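Local coordinates for protein putative sulfatase yidJ (Bacteroides fragilis, PDB 2QZU) that is a member of the sulfatase family that probably hydrolyses sulfate esters as a metal-dependent arylsulfatase, at residues 125-130 with 164-169. Sequence-based numbering, arbitrary orientation.
Sequences YNMGYI and HGFDHW
At the edge of the large mixed sheet of this sulfatase, the outermost strand 168-172 begins by pairing in parallel with strand 126-130, and G128 faces H168 as Y129 faces W169. Two backbone hydrogen bonds fix the register: H168 N donates to M127 O at 3.0 Å, and Y129 N returns a bond to H168 O at 2.9 Å. The same H168 O receives a CA-H...O contact from G128 CA, so one carbonyl is approached by two neighbouring residues of the inner strand.

The loop leading into the edge strand adds F166, whose ring lies against the middle of the inner strand, by G128 and Y129. Y129 CB sits over the ring face, 4.0 Å from its centroid, in a CH-pi contact, while the Y129 edge, led by CD1, points at the same face. The two rings form a T-shaped pair with centroids 5.1 Å apart and planes at 71°. Y129 and W169 both set CG anti to the backbone N (chi1 -167° for Y129), and their side chains lie side by side on one face of the sheet; their rings are inclined by 30° and slid past each other, with little overlap. The selenomethionine M127, bent at chi2 and chi3, brings CE to 3.8 Å from F166 CE1, and its CB lies against G165 O. F166 also touches V225 of strand 222-228 and S117 of helix 116-122.

Near the start of strand 126-130 a water bridges M127 N and D167 OD2, accepting from the amide at 2.7 Å and donating to the carboxylate. Y129 OH bonds to K132 O. The arrangement is that of a parallel edge pair, with an aromatic cluster packed on one face, in the alpha/beta core of the alkaline phosphatase-like fold.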
loop_
_atom_site.group_PDB
_atom_site.type_symbol
_atom_site.label_atom_id
_atom_site.label_comp_id
_atom_site.label_asym_id
_atom_site.label_seq_id
_atom_site.Cartn_x
_atom_site.Cartn_y
_atom_site.Cartn_z
ATOM N N TYR A 125 -37.588 -16.938 -8.623
ATOM C CA TYR A 125 -37.078 -15.748 -7.949
ATOM C C TYR A 125 -36.314 -14.826 -8.885
ATOM O O TYR A 125 -35.649 -15.281 -9.814
ATOM C CB TYR A 125 -36.142 -16.144 -6.803
ATOM C CG TYR A 125 -36.827 -16.453 -5.501
ATOM C CD1 TYR A 125 -37.797 -17.450 -5.415
ATOM C CD2 TYR A 125 -36.493 -15.756 -4.343
ATOM C CE1 TYR A 125 -38.420 -17.745 -4.202
ATOM C CE2 TYR A 125 -37.108 -16.040 -3.127
ATOM C CZ TYR A 125 -38.069 -17.033 -3.064
ATOM O OH TYR A 125 -38.675 -17.302 -1.860
ATOM N N ASN A 126 -36.428 -13.526 -8.631
ATOM C CA ASN A 126 -35.706 -12.515 -9.392
ATOM C C ASN A 126 -34.360 -12.550 -8.665
ATOM O O ASN A 126 -34.322 -12.393 -7.442
ATOM C CB ASN A 126 -36.366 -11.150 -9.206
ATOM C CG ASN A 126 -36.510 -10.389 -10.506
ATOM O OD1 ASN A 126 -35.566 -10.291 -11.291
ATOM N ND2 ASN A 126 -37.694 -9.836 -10.738
HETATM N N MSE A 127 -33.268 -12.756 -9.398
HETATM C CA MSE A 127 -31.940 -12.878 -8.778
HETATM C C MSE A 127 -30.942 -11.750 -9.054
HETATM O O MSE A 127 -30.828 -11.273 -10.181
HETATM C CB MSE A 127 -31.295 -14.194 -9.221
HETATM C CG MSE A 127 -32.178 -15.423 -9.077
HETATM SE SE MSE A 127 -32.559 -15.871 -7.247
HETATM C CE MSE A 127 -30.772 -16.335 -6.655
ATOM N N GLY A 128 -30.194 -11.363 -8.024
ATOM C CA GLY A 128 -29.196 -10.314 -8.180
ATOM C C GLY A 128 -27.965 -10.520 -7.305
ATOM O O GLY A 128 -28.069 -10.999 -6.178
ATOM N N TYR A 129 -26.796 -10.163 -7.827
ATOM C CA TYR A 129 -25.549 -10.295 -7.084
ATOM C C TYR A 129 -24.715 -9.036 -7.304
ATOM O O TYR A 129 -24.429 -8.663 -8.439
ATOM C CB TYR A 129 -24.756 -11.520 -7.560
ATOM C CG TYR A 129 -23.616 -11.909 -6.631
ATOM C CD1 TYR A 129 -23.738 -12.999 -5.765
ATOM C CD2 TYR A 129 -22.434 -11.171 -6.591
ATOM C CE1 TYR A 129 -22.715 -13.344 -4.883
ATOM C CE2 TYR A 129 -21.397 -11.508 -5.705
ATOM C CZ TYR A 129 -21.551 -12.594 -4.856
ATOM O OH TYR A 129 -20.554 -12.933 -3.969
ATOM N N ILE A 130 -24.333 -8.380 -6.214
ATOM C CA ILE A 130 -23.535 -7.163 -6.298
ATOM C C ILE A 130 -22.300 -7.316 -5.414
ATOM O O ILE A 130 -22.420 -7.650 -4.238
ATOM C CB ILE A 130 -24.345 -5.936 -5.797
ATOM C CG1 ILE A 130 -25.632 -5.783 -6.610
ATOM C CG2 ILE A 130 -23.499 -4.674 -5.892
ATOM C CD1 ILE A 130 -26.588 -4.754 -6.035
ATOM N N HIS A 164 -24.603 -19.019 -12.061
ATOM C CA HIS A 164 -25.554 -19.815 -11.302
ATOM C C HIS A 164 -26.905 -19.163 -10.994
ATOM O O HIS A 164 -27.383 -19.201 -9.859
ATOM C CB HIS A 164 -24.871 -20.284 -10.013
ATOM C CG HIS A 164 -23.735 -21.224 -10.262
ATOM N ND1 HIS A 164 -23.908 -22.586 -10.375
ATOM C CD2 HIS A 164 -22.427 -20.988 -10.528
ATOM C CE1 HIS A 164 -22.759 -23.150 -10.702
ATOM N NE2 HIS A 164 -21.844 -22.201 -10.801
ATOM N N GLY A 165 -27.517 -18.565 -12.010
ATOM C CA GLY A 165 -28.825 -17.966 -11.818
ATOM C C GLY A 165 -28.905 -16.491 -11.480
ATOM O O GLY A 165 -29.986 -15.910 -11.537
ATOM N N PHE A 166 -27.781 -15.879 -11.126
ATOM C CA PHE A 166 -27.783 -14.459 -10.788
ATOM C C PHE A 166 -27.876 -13.633 -12.067
ATOM O O PHE A 166 -26.857 -13.286 -12.665
ATOM C CB PHE A 166 -26.514 -14.104 -10.005
ATOM C CG PHE A 166 -26.515 -14.601 -8.580
ATOM C CD1 PHE A 166 -27.405 -14.074 -7.647
ATOM C CD2 PHE A 166 -25.622 -15.589 -8.169
ATOM C CE1 PHE A 166 -27.403 -14.521 -6.320
ATOM C CE2 PHE A 166 -25.611 -16.041 -6.848
ATOM C CZ PHE A 166 -26.506 -15.504 -5.922
ATOM N N ASP A 167 -29.105 -13.319 -12.470
ATOM C CA ASP A 167 -29.360 -12.555 -13.688
ATOM C C ASP A 167 -28.900 -11.102 -13.629
ATOM O O ASP A 167 -28.335 -10.592 -14.598
ATOM C CB ASP A 167 -30.845 -12.632 -14.055
ATOM C CG ASP A 167 -31.274 -14.040 -14.434
ATOM O OD1 ASP A 167 -30.538 -14.698 -15.200
ATOM O OD2 ASP A 167 -32.345 -14.490 -13.977
ATOM N N HIS A 168 -29.154 -10.427 -12.512
ATOM C CA HIS A 168 -28.704 -9.046 -12.350
ATOM C C HIS A 168 -27.299 -9.184 -11.778
ATOM O O HIS A 168 -27.115 -9.744 -10.696
ATOM C CB HIS A 168 -29.598 -8.288 -11.372
ATOM C CG HIS A 168 -29.198 -6.862 -11.176
ATOM N ND1 HIS A 168 -29.274 -5.921 -12.181
ATOM C CD2 HIS A 168 -28.701 -6.215 -10.094
ATOM C CE1 HIS A 168 -28.845 -4.759 -11.727
ATOM N NE2 HIS A 168 -28.492 -4.909 -10.463
ATOM N N TRP A 169 -26.313 -8.661 -12.501
ATOM C CA TRP A 169 -24.919 -8.812 -12.109
ATOM C C TRP A 169 -24.094 -7.528 -12.161
ATOM O O TRP A 169 -23.969 -6.904 -13.209
ATOM C CB TRP A 169 -24.301 -9.872 -13.032
ATOM C CG TRP A 169 -22.938 -10.395 -12.669
ATOM C CD1 TRP A 169 -21.735 -9.987 -13.175
ATOM C CD2 TRP A 169 -22.652 -11.483 -11.784
ATOM N NE1 TRP A 169 -20.718 -10.765 -12.666
ATOM C CE2 TRP A 169 -21.255 -11.689 -11.805
ATOM C CE3 TRP A 169 -23.442 -12.309 -10.972
ATOM C CZ2 TRP A 169 -20.628 -12.685 -11.050
ATOM C CZ3 TRP A 169 -22.820 -13.302 -10.219
ATOM C CH2 TRP A 169 -21.426 -13.481 -10.265
HETATM O O HOH W 1 -35.365 -15.296 -13.116
HETATM O O HOH W 2 -33.398 -13.242 -12.011
#